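Local structure of acyl-[acyl-carrier-protein]--UDP-N-acetylglucosamine O-acyltransferase (Helicobacter pylori, 1J2Z) at residues Val159-Cys165 with Lys175-Cys181; Ile167-Leu173 with Val183-Ala188. The protein catalyses the transfer of a (3R)-hydroxyacyl chain from acyl carrier protein to UDP-N-acetylglucosamine, the first step of lipid A biosynthesis. The contacts are given in a common frame with arbitrary orientation. Numbering follows the deposited sequence.

Interaction 1: Val159-Cys165 with Lys175-Cys181; sequences VRIAKGC and KDVPPYC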
loop_
_atom_site.group_PDB
_atom_site.type_symbol
_atom_site.label_atom_id
_atom_site.label_comp_id
_atom_site.label_asym_id
_atom_site.label_seq_id
_atom_site.Cartn_x
_atom_site.Cartn_y
_atom_site.Cartn_z
ATOM N N VAL A 159 16.004 -12.517 -1.914
ATOM C CA VAL A 159 16.334 -12.454 -0.497
ATOM C C VAL A 159 15.837 -13.718 0.195
ATOM O O VAL A 159 14.798 -14.271 -0.174
ATOM C CB VAL A 159 15.697 -11.225 0.185
ATOM C CG1 VAL A 159 15.727 -11.389 1.706
ATOM C CG2 VAL A 159 16.458 -9.968 -0.212
ATOM N N ARG A 160 16.584 -14.183 1.189
ATOM C CA ARG A 160 16.184 -15.373 1.928
ATOM C C ARG A 160 16.114 -15.056 3.414
ATOM O O ARG A 160 17.056 -14.509 3.980
ATOM C CB ARG A 160 17.177 -16.514 1.700
ATOM C CG ARG A 160 17.321 -16.970 0.249
ATOM C CD ARG A 160 18.343 -18.096 0.161
ATOM N NE ARG A 160 19.559 -17.735 0.881
ATOM C CZ ARG A 160 20.303 -18.591 1.574
ATOM N NH1 ARG A 160 19.959 -19.870 1.644
ATOM N NH2 ARG A 160 21.381 -18.160 2.214
ATOM N N ILE A 161 14.990 -15.383 4.038
ATOM C CA ILE A 161 14.816 -15.148 5.466
ATOM C C ILE A 161 14.670 -16.520 6.110
ATOM O O ILE A 161 13.749 -17.274 5.784
ATOM C CB ILE A 161 13.558 -14.305 5.745
ATOM C CG1 ILE A 161 13.676 -12.962 5.023
ATOM C CG2 ILE A 161 13.392 -14.086 7.247
ATOM C CD1 ILE A 161 12.376 -12.180 4.984
ATOM N N ALA A 162 15.585 -16.844 7.017
ATOM C CA ALA A 162 15.568 -18.141 7.677
ATOM C C ALA A 162 14.495 -18.249 8.748
ATOM O O ALA A 162 13.788 -17.284 9.045
ATOM C CB ALA A 162 16.947 -18.438 8.277
ATOM N N LYS A 163 14.389 -19.441 9.320
ATOM C CA LYS A 163 13.417 -19.750 10.361
ATOM C C LYS A 163 13.475 -18.839 11.583
ATOM O O LYS A 163 14.540 -18.373 11.978
ATOM C CB LYS A 163 13.611 -21.201 10.812
ATOM C CG LYS A 163 12.756 -21.628 11.997
ATOM C CD LYS A 163 13.165 -23.028 12.463
ATOM C CE LYS A 163 12.247 -23.553 13.554
ATOM N NZ LYS A 163 12.681 -24.903 14.023
ATOM N N GLY A 164 12.306 -18.591 12.165
ATOM C CA GLY A 164 12.197 -17.785 13.367
ATOM C C GLY A 164 12.609 -16.328 13.342
ATOM O O GLY A 164 12.900 -15.762 14.395
ATOM N N CYS A 165 12.622 -15.705 12.170
ATOM C CA CYS A 165 13.009 -14.303 12.083
ATOM C C CYS A 165 11.851 -13.332 12.224
ATOM O O CYS A 165 10.695 -13.660 11.949
ATOM C CB CYS A 165 13.723 -14.022 10.761
ATOM S SG CYS A 165 15.382 -14.704 10.655
ATOM N N LYS A 175 19.074 -8.108 1.810
ATOM C CA LYS A 175 20.030 -9.163 2.121
ATOM C C LYS A 175 19.398 -10.289 2.931
ATOM O O LYS A 175 18.321 -10.126 3.506
ATOM C CB LYS A 175 21.227 -8.587 2.881
ATOM C CG LYS A 175 22.131 -7.699 2.036
ATOM C CD LYS A 175 23.402 -7.357 2.795
ATOM C CE LYS A 175 24.370 -6.556 1.941
ATOM N NZ LYS A 175 25.628 -6.256 2.683
ATOM N N ASP A 176 20.075 -11.432 2.968
ATOM C CA ASP A 176 19.594 -12.602 3.696
ATOM C C ASP A 176 19.662 -12.416 5.204
ATOM O O ASP A 176 20.518 -11.689 5.718
ATOM C CB ASP A 176 20.415 -13.836 3.320
ATOM C CG ASP A 176 20.241 -14.236 1.871
ATOM O OD1 ASP A 176 19.427 -13.608 1.158
ATOM O OD2 ASP A 176 20.922 -15.193 1.448
ATOM N N VAL A 177 18.765 -13.090 5.912
ATOM C CA VAL A 177 18.724 -13.007 7.363
ATOM C C VAL A 177 18.818 -14.403 7.970
ATOM O O VAL A 177 17.955 -15.247 7.739
ATOM C CB VAL A 177 17.422 -12.345 7.846
ATOM C CG1 VAL A 177 17.445 -12.207 9.359
ATOM C CG2 VAL A 177 17.251 -10.983 7.178
ATOM N N PRO A 178 19.870 -14.657 8.766
ATOM C CA PRO A 178 20.082 -15.955 9.411
ATOM C C PRO A 178 18.990 -16.262 10.429
ATOM O O PRO A 178 18.296 -15.361 10.902
ATOM C CB PRO A 178 21.456 -15.794 10.050
ATOM C CG PRO A 178 21.450 -14.348 10.453
ATOM C CD PRO A 178 20.883 -13.682 9.213
ATOM N N PRO A 179 18.831 -17.542 10.790
ATOM C CA PRO A 179 17.803 -17.938 11.754
ATOM C C PRO A 179 17.737 -17.205 13.095
ATOM O O PRO A 179 18.754 -16.820 13.673
ATOM C CB PRO A 179 18.029 -19.447 11.916
ATOM C CG PRO A 179 19.432 -19.660 11.472
ATOM C CD PRO A 179 19.594 -18.712 10.321
ATOM N N TYR A 180 16.506 -17.004 13.556
ATOM C CA TYR A 180 16.213 -16.360 14.831
ATOM C C TYR A 180 16.652 -14.905 15.012
ATOM O O TYR A 180 16.797 -14.438 16.142
ATOM C CB TYR A 180 16.780 -17.222 15.963
ATOM C CG TYR A 180 16.256 -18.642 15.935
ATOM C CD1 TYR A 180 17.069 -19.705 15.538
ATOM C CD2 TYR A 180 14.931 -18.919 16.275
ATOM C CE1 TYR A 180 16.570 -21.010 15.482
ATOM C CE2 TYR A 180 14.426 -20.210 16.224
ATOM C CZ TYR A 180 15.247 -21.250 15.827
ATOM O OH TYR A 180 14.731 -22.525 15.774
ATOM N N CYS A 181 16.848 -14.184 13.911
ATOM C CA CYS A 181 17.260 -12.787 13.994
ATOM C C CYS A 181 16.113 -11.812 13.777
ATOM O O CYS A 181 15.143 -12.121 13.092
ATOM C CB CYS A 181 18.345 -12.485 12.960
ATOM S SG CYS A 181 19.877 -13.357 13.238
#
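Two successive coils of the left-handed beta-helix stack here, and a side chain of one fills a hollow of the other. The methyl of Ala-162 is the central bump: its CB sits 3.4 Å from CD of Pro-179. The type II turns Ala-162 to Cys-165 and Pro-178 to Cys-181 lie one on the other. Gly-164, at positive phi, leaves a hollow that the Tyr-180 ring fills; a CB there would clash. The carbonyl O of Lys-163 lies over one face of that ring and accepts Tyr-180 N at 2.9 Å. Ile-161 bridges Val-177 through Val-177 N to Arg-160 O and Ala-162 N to Val-177 O, both 2.9 Å. Asp-176 fills the other end, its OD1 taking Arg-160 N and its OD2 salt-bridged to Arg-160 NE, both at 2.9 Å. Arg-160 NH2 also hydrogen-bonds Phe-247 O, beside a cation-pi contact with Phe-247; Asp-176 OD2 hydrogen-bonds Ser-251 OG. Helix 239-250 packs on Ala-162 and Pro-179; helix 204-217 and strand 189-191 cover Pro-178 and Cys-181.

Interaction 2: Ile167-Leu173 with Val183-Ala188; sequences IAGKSAL and VEGNRA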
loop_
_atom_site.group_PDB
_atom_site.type_symbol
_atom_site.label_atom_id
_atom_site.label_comp_id
_atom_site.label_asym_id
_atom_site.label_seq_id
_atom_site.Cartn_x
_atom_site.Cartn_y
_atom_site.Cartn_z
ATOM N N ILE A 167 10.834 -9.334 11.169
ATOM C CA ILE A 167 11.197 -8.153 10.400
ATOM C C ILE A 167 10.229 -7.027 10.742
ATOM O O ILE A 167 9.019 -7.158 10.548
ATOM C CB ILE A 167 11.126 -8.432 8.890
ATOM C CG1 ILE A 167 11.908 -9.700 8.568
ATOM C CG2 ILE A 167 11.708 -7.256 8.110
ATOM C CD1 ILE A 167 11.894 -10.045 7.116
ATOM N N ALA A 168 10.768 -5.926 11.254
ATOM C CA ALA A 168 9.952 -4.775 11.631
ATOM C C ALA A 168 9.228 -4.169 10.433
ATOM O O ALA A 168 9.675 -4.294 9.297
ATOM C CB ALA A 168 10.824 -3.716 12.300
ATOM N N GLY A 169 8.110 -3.503 10.696
ATOM C CA GLY A 169 7.354 -2.885 9.625
ATOM C C GLY A 169 8.120 -1.770 8.936
ATOM O O GLY A 169 9.100 -1.257 9.472
ATOM N N LYS A 170 7.668 -1.401 7.741
ATOM C CA LYS A 170 8.294 -0.341 6.954
ATOM C C LYS A 170 9.775 -0.548 6.647
ATOM O O LYS A 170 10.507 0.415 6.432
ATOM C CB LYS A 170 8.099 1.017 7.637
ATOM C CG LYS A 170 6.749 1.655 7.353
ATOM C CD LYS A 170 6.659 3.042 7.959
ATOM C CE LYS A 170 5.467 3.807 7.406
ATOM N NZ LYS A 170 5.628 4.101 5.953
ATOM N N SER A 171 10.223 -1.797 6.619
ATOM C CA SER A 171 11.621 -2.064 6.313
ATOM C C SER A 171 11.773 -2.361 4.828
ATOM O O SER A 171 10.797 -2.645 4.131
ATOM C CB SER A 171 12.128 -3.270 7.107
ATOM O OG SER A 171 11.976 -3.080 8.498
ATOM N N ALA A 172 13.010 -2.282 4.351
ATOM C CA ALA A 172 13.340 -2.581 2.966
ATOM C C ALA A 172 14.532 -3.521 3.104
ATOM O O ALA A 172 15.635 -3.085 3.430
ATOM C CB ALA A 172 13.737 -1.308 2.219
ATOM N N LEU A 173 14.303 -4.811 2.878
ATOM C CA LEU A 173 15.359 -5.810 3.029
ATOM C C LEU A 173 15.969 -6.254 1.704
ATOM O O LEU A 173 15.266 -6.734 0.809
ATOM C CB LEU A 173 14.811 -7.024 3.789
ATOM C CG LEU A 173 15.782 -8.133 4.204
ATOM C CD1 LEU A 173 16.859 -7.573 5.146
ATOM C CD2 LEU A 173 14.998 -9.244 4.901
ATOM N N VAL A 183 15.111 -8.046 12.350
ATOM C CA VAL A 183 15.614 -7.054 11.408
ATOM C C VAL A 183 14.739 -5.805 11.393
ATOM O O VAL A 183 13.554 -5.861 11.720
ATOM C CB VAL A 183 15.670 -7.646 9.985
ATOM C CG1 VAL A 183 16.168 -6.606 8.993
ATOM C CG2 VAL A 183 16.580 -8.861 9.975
ATOM N N GLU A 184 15.334 -4.681 11.000
ATOM C CA GLU A 184 14.617 -3.412 10.948
ATOM C C GLU A 184 15.423 -2.352 10.198
ATOM O O GLU A 184 16.647 -2.445 10.106
ATOM C CB GLU A 184 14.336 -2.939 12.374
ATOM C CG GLU A 184 13.636 -1.601 12.485
ATOM C CD GLU A 184 13.315 -1.241 13.925
ATOM O OE1 GLU A 184 14.259 -1.113 14.735
ATOM O OE2 GLU A 184 12.116 -1.093 14.246
ATOM N N GLY A 185 14.732 -1.352 9.656
ATOM C CA GLY A 185 15.411 -0.280 8.947
ATOM C C GLY A 185 15.135 -0.230 7.460
ATOM O O GLY A 185 14.796 -1.247 6.854
ATOM N N ASN A 186 15.273 0.953 6.864
ATOM C CA ASN A 186 15.039 1.080 5.433
ATOM C C ASN A 186 15.961 0.044 4.820
ATOM O O ASN A 186 15.504 -1.012 4.395
ATOM C CB ASN A 186 15.387 2.481 4.933
ATOM C CG ASN A 186 14.577 2.873 3.710
ATOM O OD1 ASN A 186 14.653 2.226 2.665
ATOM N ND2 ASN A 186 13.787 3.933 3.841
ATOM N N ARG A 187 17.258 0.329 4.776
ATOM C CA ARG A 187 18.190 -0.662 4.262
ATOM C C ARG A 187 18.392 -1.544 5.492
ATOM O O ARG A 187 19.371 -1.411 6.227
ATOM C CB ARG A 187 19.501 -0.008 3.826
ATOM C CG ARG A 187 20.182 -0.755 2.689
ATOM C CD ARG A 187 21.359 0.006 2.089
ATOM N NE ARG A 187 22.609 -0.208 2.816
ATOM C CZ ARG A 187 22.944 0.409 3.944
ATOM N NH1 ARG A 187 22.124 1.295 4.493
ATOM N NH2 ARG A 187 24.104 0.133 4.525
ATOM N N ALA A 188 17.417 -2.420 5.716
ATOM C CA ALA A 188 17.370 -3.334 6.854
ATOM C C ALA A 188 18.674 -4.005 7.284
ATOM O O ALA A 188 19.491 -4.399 6.453
ATOM C CB ALA A 188 16.307 -4.399 6.599
#
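The segment 183-188 lies against segment 167-173, which passes from one coil of the left-handed beta-helix to the next. It starts as a strand and then leaves the regular path. Val-183 pairs in parallel with Ile-167, and its O accepts Ala-168 N at 2.8 Å in a nearly straight hydrogen bond. Its side chain faces inward, with CG1 4.0 Å from Leu-173 CD1. Glu-184 lies beside Ala-168, whose CB is 3.5 Å from Glu-184 OE2; the carboxylate also forms a salt bridge with Arg-191. Gly-185 takes backbone angles that a side chain would strain. Its O accepts Ala-172 N at 3.2 Å. Asn-186 points its CA-to-CB bond away from the coil. Arg-187 is the centre of an inverse gamma turn, and its CA-to-CB bond also points away. Its bridge with Ala-172 is shifted by one residue relative to Ile-167 with Val-183. Ala-188 turns back: its N hydrogen-bonds Ala-172 O at 3.0 Å, though the position of that O is less certain, and its CB is 3.5 Å from Leu-173 CD1. Lys-170 reaches Leu-152 of a second subunit, and Ala-172 packs on Lys-170 of the third. Ile-155 of strand 154-155 and Ile-161 of strand 160-161, on the same coil as Ile-167, touch both Ile-167 and Leu-173. Strand 189-191 runs antiparallel beside 181-184.

How the interactions relate
Their segments alternate along the chain, so both contacts stack the last coils of the beta-helix. Interaction 1 is the more buried and lies nearer the centre of the chain. Interaction 2 is partly buried, and Asn-186 and Arg-187 are exposed. The two meet inside the beta-helix, where Ile-161 touches Ile-167 and Leu-173, and Val-177 touches Val-183. Polar chemistry differs. In 159-165 with 175-181 a salt bridge joins the segments beside the C-terminal helical region. In 167-173 with 183-188 the hydrogen bonds across the segments are all backbone to backbone, and the charged Glu-184 turns to Arg-191. Other subunits touch interaction 2, but not interaction 1.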